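Local coordinates for phosphatidylethanolamine-binding protein, putative (Plasmodium falciparum, PDB 2R77) that probably binds phosphatidylethanolamine and may regulate protein kinases, at residues D94-S97 / P101-K104; D28-H33 / L144-F149; V128-Y133 / D160-L165. All coordinates share one frame; numbering follows the deposited sequence. Where two conformers were deposited one is given.

In the fold
Interactions 1 and 2 meet beside the region where relatives of this family bind anionic or phospholipid head groups; their centres are about 11 Å apart. The join is a salt bridge, Asp94 OD1 to Arg146 NH2 at 2.8 Å, between the DPDxPSR-type stretch of 92-98 and the GxHR-type stretch that ends at Arg146. Both reach neighbouring strands of the five-stranded antiparallel sheet, 84-95 and 148-155. Interaction 3 lies at another part of that sheet, on its outermost strand 128-131, with its centre about 23 Å from that of interaction 1 and about 22 Å from that of interaction 2. It touches neither, and lies across the chain's centre from interaction 2.

Interaction 1. Residues D94-S97 / P101-K104; sequences DYPS and PDGK
Tyr95 and Lys104 pair through their backbones as an antiparallel hydrogen-bonded pair where strand 84-95 ends and strand 104-114 begins. Lys104 N gives a nearly straight bond to Tyr95 O (2.8 Å), and Tyr95 N returns one to Lys104 O (3.0 Å). The pairing also brings Tyr95 CB to 3.3 Å from Lys104 O. With CG anti to the backbone N (chi1 173°), the Tyr95 ring leads away, to meet Tyr173 edge-to-face. The aliphatic chain of Lys104 is bent twice, at chi3 (-83°) and chi4 (-55°), and this curls NZ back to donate to Asp102 O at 2.9 Å, in the carbonyl plane. The same lysine also makes a cation-pi contact with Phe179. Asp102 holds CG between its backbone N and carbonyl carbon, a setting in which OD1 comes to 3.9 Å from Pro96 CD; the two side chains cross at about a right angle. Pro96 follows a cis peptide, which bends the chain just beyond the paired Tyr95. Water 1 donates to both Tyr95 O and Asp102 O, and water 2 accepts from Ser97 N and donates to Asp102 OD1. The contact thus closes the hairpin connection between neighbouring antiparallel strands 84-95 and 104-114, through backbone bonds and two water bridges that end on carbonyls, an amide and a carboxylate.

Interaction 2. Residues D28-H33 / L144-F149; sequences DRIIPH and LHRISF
Arg146, at the end of the GxHR-type sequence of the phosphatidylethanolamine-binding protein fold, reaches from the strand 148-155 side to Asp28, Ile30 and His33 around the short helix 30-33. Among hydrogen bonds, NH1 donates to Asp28 O over 2.9 Å, with an N-H...O angle of 161° and the oxygen practically in the guanidinium plane. Asp28 is the first residue to leave the preceding helix, and its own carboxylate turns instead to Trp201. NH2 serves Asp94 in a salt bridge, so the two terminal nitrogens of the arginine have different partners. Stacking supplies the second element: the guanidinium lies flat on the imidazole of His33, centres 4.3 Å apart and planes 15° from parallel. NH2 sits over that ring face, displaced toward its rim, and comes within 3.2 Å of His33 CD2. His33 sends its CG anti to the backbone N (chi1 -168°), which carries the ring to the arginine; NE2 of the same ring bonds to Pro93 O. Apolar contact is slight, the methyl CD1 of Ile30 resting 3.9 Å from Arg146 CD as the two side chains run past each other in opposite directions. With the hydrogen bond and the stack together, the flat group is fixed both in its plane and across it. Arg146 is the central residue of an inverse gamma turn, and its O accepts from Ser148 OG at 2.7 Å.

Interaction 3. Residues V128-Y133 / D160-L165; sequences VTILPY and DNITGL
Ile130 sets its CG1 anti to the carbonyl carbon (chi1 -56°) and continues extended at chi2 (175°), which sends CD1 outward to Ile162 and leaves the second branch, CG2, to face Leu165. The two branches of one isoleucine therefore serve two partners. Ile162 has the same extended form, its CG1 also beside the backbone N, and its CD1 meets Ile130 CD1 end to end at 3.5 Å, closer than ordinary methyl contact; Ile162 CG1 lies 4.1 Å from Ile130 CD1. The two isoleucine side chains cross at about a right angle, and so do Ile130 and Leu165. Through its other branch, Ile130 CG2 comes to 3.7 Å from Leu165 CD1. Leu131 adds a looser touch, with its CD1 4.5 Å from Leu165 CB. Ile162 and Leu165 both point toward 128-133. All the contacts between the two segments are of methyl and methylene groups, with neither charge nor polar atoms taking part, so the two segments meet by van der Waals packing alone. The loop residues are backed by the rest of the fold: Ile162 and Leu165 both touch Ile188 of helix 185-191, while Val87 and Phe89 of strand 84-95 lie against Ile162 and Leu165 respectively. Strand 128-131 is the outermost of the five-stranded sheet, and the loop 160-165 covers it near its end, where consecutive Ile130 and Leu131 both pair with Val110 of strand 104-114. This doubled pairing is a classic beta bulge, here in an edge strand of the phosphatidylethanolamine-binding protein fold.

Interaction 1. Residues D94-S97 / P101-K104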
# COMPACT_ATOMS: atom_id res chain seq x y z
N ASP A 94 -3.60 -9.90 3.55
CA ASP A 94 -4.43 -10.93 4.22
C ASP A 94 -5.24 -11.73 3.22
O ASP A 94 -6.45 -12.01 3.40
CB ASP A 94 -5.29 -10.28 5.31
CG ASP A 94 -4.45 -9.78 6.47
OD1 ASP A 94 -3.61 -10.58 6.99
OD2 ASP A 94 -4.62 -8.61 6.90
N TYR A 95 -4.55 -12.15 2.16
CA TYR A 95 -5.21 -12.86 1.07
C TYR A 95 -4.78 -14.33 1.07
O TYR A 95 -3.59 -14.62 0.98
CB TYR A 95 -4.86 -12.21 -0.26
CG TYR A 95 -5.38 -13.00 -1.42
CD1 TYR A 95 -6.73 -12.97 -1.75
CD2 TYR A 95 -4.53 -13.80 -2.17
CE1 TYR A 95 -7.24 -13.72 -2.83
CE2 TYR A 95 -5.01 -14.57 -3.23
CZ TYR A 95 -6.38 -14.51 -3.56
OH TYR A 95 -6.90 -15.25 -4.62
N PRO A 96 -5.75 -15.27 1.10
CA PRO A 96 -7.21 -15.08 1.05
C PRO A 96 -7.89 -14.65 2.35
O PRO A 96 -9.02 -14.10 2.30
CB PRO A 96 -7.72 -16.47 0.67
CG PRO A 96 -6.74 -17.41 1.24
CD PRO A 96 -5.39 -16.70 1.17
N SER A 97 -7.25 -14.88 3.49
CA SER A 97 -7.90 -14.58 4.77
C SER A 97 -6.95 -14.04 5.82
O SER A 97 -5.82 -14.48 5.91
CB SER A 97 -8.55 -15.86 5.32
OG SER A 97 -9.23 -15.65 6.55
N PRO A 101 -3.17 -18.91 8.39
CA PRO A 101 -1.73 -18.60 8.36
C PRO A 101 -1.10 -18.58 6.96
O PRO A 101 0.00 -18.04 6.80
CB PRO A 101 -1.11 -19.71 9.23
CG PRO A 101 -2.07 -20.85 9.10
CD PRO A 101 -3.43 -20.24 8.99
N ASP A 102 -1.80 -19.11 5.94
CA ASP A 102 -1.31 -19.01 4.55
C ASP A 102 -1.47 -17.61 3.90
O ASP A 102 -1.17 -17.44 2.71
CB ASP A 102 -1.88 -20.13 3.65
CG ASP A 102 -3.38 -19.96 3.35
OD1 ASP A 102 -4.06 -19.11 3.98
OD2 ASP A 102 -3.87 -20.71 2.46
N GLY A 103 -1.94 -16.62 4.68
CA GLY A 103 -2.21 -15.27 4.14
C GLY A 103 -1.00 -14.63 3.48
O GLY A 103 0.10 -14.58 4.07
N LYS A 104 -1.19 -14.17 2.25
CA LYS A 104 -0.12 -13.50 1.50
C LYS A 104 -0.64 -12.21 0.87
O LYS A 104 -1.83 -11.89 0.99
CB LYS A 104 0.48 -14.45 0.46
CG LYS A 104 1.26 -15.60 1.12
CD LYS A 104 2.04 -16.46 0.13
CE LYS A 104 1.16 -17.52 -0.51
NZ LYS A 104 0.47 -18.39 0.49
O HOH W 1 -2.20 -16.91 0.20
O HOH W 2 -5.13 -16.59 4.25

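Interaction 2. Residues D28-H33 / L144-F149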
# COMPACT_ATOMS: atom_id res chain seq x y z
N ASP A 28 -1.30 -3.91 15.47
CA ASP A 28 -2.07 -4.66 14.48
C ASP A 28 -1.22 -5.71 13.76
O ASP A 28 -1.64 -6.22 12.72
CB ASP A 28 -2.70 -3.72 13.44
CG ASP A 28 -3.85 -2.92 14.00
OD1 ASP A 28 -4.50 -3.41 14.96
OD2 ASP A 28 -4.13 -1.83 13.46
N ARG A 29 -0.05 -6.01 14.32
CA ARG A 29 0.92 -6.99 13.76
C ARG A 29 1.43 -6.69 12.33
O ARG A 29 1.89 -7.58 11.59
CB ARG A 29 0.41 -8.41 13.91
CG ARG A 29 0.28 -8.80 15.38
CD ARG A 29 -0.21 -10.21 15.53
NE ARG A 29 0.72 -11.20 14.98
CZ ARG A 29 1.86 -11.58 15.57
NH1 ARG A 29 2.62 -12.49 14.99
NH2 ARG A 29 2.24 -11.07 16.72
N ILE A 30 1.36 -5.40 11.97
CA ILE A 30 2.01 -4.91 10.75
C ILE A 30 3.49 -5.30 10.75
O ILE A 30 4.02 -5.70 9.72
CB ILE A 30 1.85 -3.41 10.59
CG1 ILE A 30 0.35 -3.02 10.67
CG2 ILE A 30 2.53 -2.96 9.29
CD1 ILE A 30 -0.61 -3.87 9.77
N ILE A 31 4.13 -5.17 11.91
CA ILE A 31 5.35 -5.94 12.20
C ILE A 31 4.87 -7.11 13.06
O ILE A 31 4.28 -6.85 14.11
CB ILE A 31 6.38 -5.13 13.02
CG1 ILE A 31 6.82 -3.88 12.27
CG2 ILE A 31 7.59 -6.01 13.41
CD1 ILE A 31 7.45 -2.83 13.20
N PRO A 32 5.17 -8.37 12.66
CA PRO A 32 6.03 -8.81 11.55
C PRO A 32 5.33 -9.21 10.26
O PRO A 32 5.99 -9.73 9.38
CB PRO A 32 6.65 -10.09 12.11
CG PRO A 32 5.53 -10.69 12.93
CD PRO A 32 4.67 -9.52 13.44
N HIS A 33 4.01 -9.03 10.18
CA HIS A 33 3.26 -9.56 9.04
C HIS A 33 3.61 -8.92 7.71
O HIS A 33 3.77 -9.61 6.70
CB HIS A 33 1.76 -9.50 9.24
CG HIS A 33 1.00 -10.29 8.23
ND1 HIS A 33 1.09 -11.66 8.13
CD2 HIS A 33 0.16 -9.90 7.24
CE1 HIS A 33 0.34 -12.09 7.13
NE2 HIS A 33 -0.24 -11.04 6.58
N LEU A 144 -10.71 -9.27 9.26
CA LEU A 144 -10.39 -7.88 8.94
C LEU A 144 -9.06 -7.81 8.17
O LEU A 144 -7.96 -8.02 8.73
CB LEU A 144 -10.28 -7.08 10.24
CG LEU A 144 -11.62 -6.79 10.92
CD1 LEU A 144 -11.40 -6.41 12.38
CD2 LEU A 144 -12.49 -5.73 10.20
N HIS A 145 -9.15 -7.60 6.86
CA HIS A 145 -7.94 -7.46 6.05
C HIS A 145 -7.26 -6.11 6.34
O HIS A 145 -7.92 -5.07 6.35
CB HIS A 145 -8.27 -7.59 4.57
CG HIS A 145 -8.78 -8.94 4.17
ND1 HIS A 145 -8.42 -9.56 2.99
CD2 HIS A 145 -9.69 -9.77 4.76
CE1 HIS A 145 -9.03 -10.73 2.90
NE2 HIS A 145 -9.80 -10.88 3.97
N ARG A 146 -5.93 -6.14 6.50
CA ARG A 146 -5.17 -4.94 6.87
C ARG A 146 -4.72 -4.24 5.58
O ARG A 146 -3.53 -4.26 5.23
CB ARG A 146 -3.99 -5.32 7.76
CG ARG A 146 -4.47 -5.82 9.14
CD ARG A 146 -3.39 -6.58 9.88
NE ARG A 146 -3.18 -7.92 9.34
CZ ARG A 146 -2.38 -8.84 9.89
NH1 ARG A 146 -1.69 -8.56 11.01
NH2 ARG A 146 -2.26 -10.03 9.32
N ILE A 147 -5.70 -3.64 4.90
CA ILE A 147 -5.46 -2.97 3.62
C ILE A 147 -4.41 -1.87 3.83
O ILE A 147 -4.59 -0.97 4.64
CB ILE A 147 -6.79 -2.40 3.01
CG1 ILE A 147 -7.78 -3.56 2.71
CG2 ILE A 147 -6.51 -1.63 1.72
CD1 ILE A 147 -7.19 -4.69 1.87
N SER A 148 -3.31 -1.98 3.08
CA SER A 148 -2.07 -1.26 3.36
C SER A 148 -1.64 -0.32 2.25
O SER A 148 -1.74 -0.67 1.07
CB SER A 148 -0.97 -2.30 3.61
OG SER A 148 -1.17 -2.91 4.88
N PHE A 149 -1.17 0.88 2.63
CA PHE A 149 -0.61 1.83 1.67
C PHE A 149 0.85 2.01 2.05
O PHE A 149 1.15 2.46 3.16
CB PHE A 149 -1.36 3.17 1.72
CG PHE A 149 -2.79 3.08 1.21
CD1 PHE A 149 -3.08 3.37 -0.12
CD2 PHE A 149 -3.81 2.67 2.07
CE1 PHE A 149 -4.40 3.31 -0.58
CE2 PHE A 149 -5.14 2.59 1.59
CZ PHE A 149 -5.42 2.90 0.26

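Interaction 3. Residues V128-Y133 / D160-L165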
# COMPACT_ATOMS: atom_id res chain seq x y z
N VAL A 128 3.20 7.78 -13.02
CA VAL A 128 3.10 6.61 -13.88
C VAL A 128 2.33 5.53 -13.10
O VAL A 128 2.78 5.08 -12.05
CB VAL A 128 4.51 6.09 -14.29
CG1 VAL A 128 4.38 4.87 -15.20
CG2 VAL A 128 5.31 7.21 -15.00
N THR A 129 1.15 5.18 -13.59
CA THR A 129 0.37 4.12 -12.96
C THR A 129 0.84 2.79 -13.52
O THR A 129 0.56 2.46 -14.67
CB THR A 129 -1.15 4.34 -13.20
OG1 THR A 129 -1.54 5.58 -12.62
CG2 THR A 129 -1.95 3.21 -12.56
N ILE A 130 1.58 2.04 -12.70
CA ILE A 130 2.14 0.77 -13.12
C ILE A 130 1.09 -0.36 -13.08
O ILE A 130 0.95 -1.12 -14.05
CB ILE A 130 3.38 0.39 -12.29
CG1 ILE A 130 4.43 1.51 -12.40
CG2 ILE A 130 3.94 -0.95 -12.75
CD1 ILE A 130 5.63 1.32 -11.57
N LEU A 131 0.38 -0.45 -11.95
CA LEU A 131 -0.74 -1.38 -11.82
C LEU A 131 -1.98 -0.56 -11.44
O LEU A 131 -1.97 0.13 -10.44
CB LEU A 131 -0.43 -2.46 -10.77
CG LEU A 131 0.70 -3.44 -11.10
CD1 LEU A 131 0.91 -4.45 -9.96
CD2 LEU A 131 0.43 -4.16 -12.45
N PRO A 132 -3.05 -0.62 -12.26
CA PRO A 132 -4.21 0.24 -12.01
C PRO A 132 -4.96 -0.17 -10.74
O PRO A 132 -4.87 -1.33 -10.31
CB PRO A 132 -5.10 -0.02 -13.23
CG PRO A 132 -4.75 -1.39 -13.62
CD PRO A 132 -3.27 -1.50 -13.41
N TYR A 133 -5.70 0.78 -10.17
CA TYR A 133 -6.42 0.54 -8.94
C TYR A 133 -7.52 -0.50 -9.12
O TYR A 133 -8.35 -0.37 -10.02
CB TYR A 133 -7.07 1.83 -8.42
CG TYR A 133 -7.81 1.64 -7.10
CD1 TYR A 133 -7.15 1.83 -5.88
CD2 TYR A 133 -9.15 1.23 -7.08
CE1 TYR A 133 -7.81 1.65 -4.66
CE2 TYR A 133 -9.84 1.06 -5.86
CZ TYR A 133 -9.16 1.27 -4.66
OH TYR A 133 -9.78 1.08 -3.44
N ASP A 160 10.05 3.82 -13.98
CA ASP A 160 9.22 3.00 -14.87
C ASP A 160 9.76 1.58 -15.02
O ASP A 160 9.35 0.84 -15.93
CB ASP A 160 9.13 3.67 -16.25
N ASN A 161 10.69 1.19 -14.15
CA ASN A 161 11.29 -0.13 -14.20
C ASN A 161 11.37 -0.84 -12.83
O ASN A 161 12.47 -1.11 -12.34
CB ASN A 161 12.67 -0.05 -14.88
CG ASN A 161 12.61 0.62 -16.25
OD1 ASN A 161 13.36 1.56 -16.51
ND2 ASN A 161 11.70 0.16 -17.11
N ILE A 162 10.21 -1.10 -12.23
CA ILE A 162 10.11 -1.87 -10.98
C ILE A 162 9.93 -3.36 -11.30
O ILE A 162 8.94 -3.76 -11.94
CB ILE A 162 8.97 -1.34 -10.06
CG1 ILE A 162 9.16 0.16 -9.79
CG2 ILE A 162 8.92 -2.11 -8.74
CD1 ILE A 162 8.02 0.85 -9.09
N THR A 163 10.88 -4.18 -10.84
CA THR A 163 10.89 -5.61 -11.10
C THR A 163 10.26 -6.34 -9.91
O THR A 163 10.26 -5.82 -8.78
CB THR A 163 12.34 -6.13 -11.32
OG1 THR A 163 13.09 -5.95 -10.12
CG2 THR A 163 13.03 -5.38 -12.46
N GLY A 164 9.72 -7.53 -10.18
CA GLY A 164 9.15 -8.37 -9.12
C GLY A 164 7.67 -8.16 -8.85
O GLY A 164 7.12 -8.70 -7.89
N LEU A 165 7.00 -7.38 -9.70
CA LEU A 165 5.57 -7.13 -9.50
C LEU A 165 4.74 -8.28 -10.09
O LEU A 165 5.18 -8.93 -11.05
CB LEU A 165 5.16 -5.80 -10.13
CG LEU A 165 5.77 -4.52 -9.54
CD1 LEU A 165 5.45 -3.34 -10.43
CD2 LEU A 165 5.24 -4.30 -8.12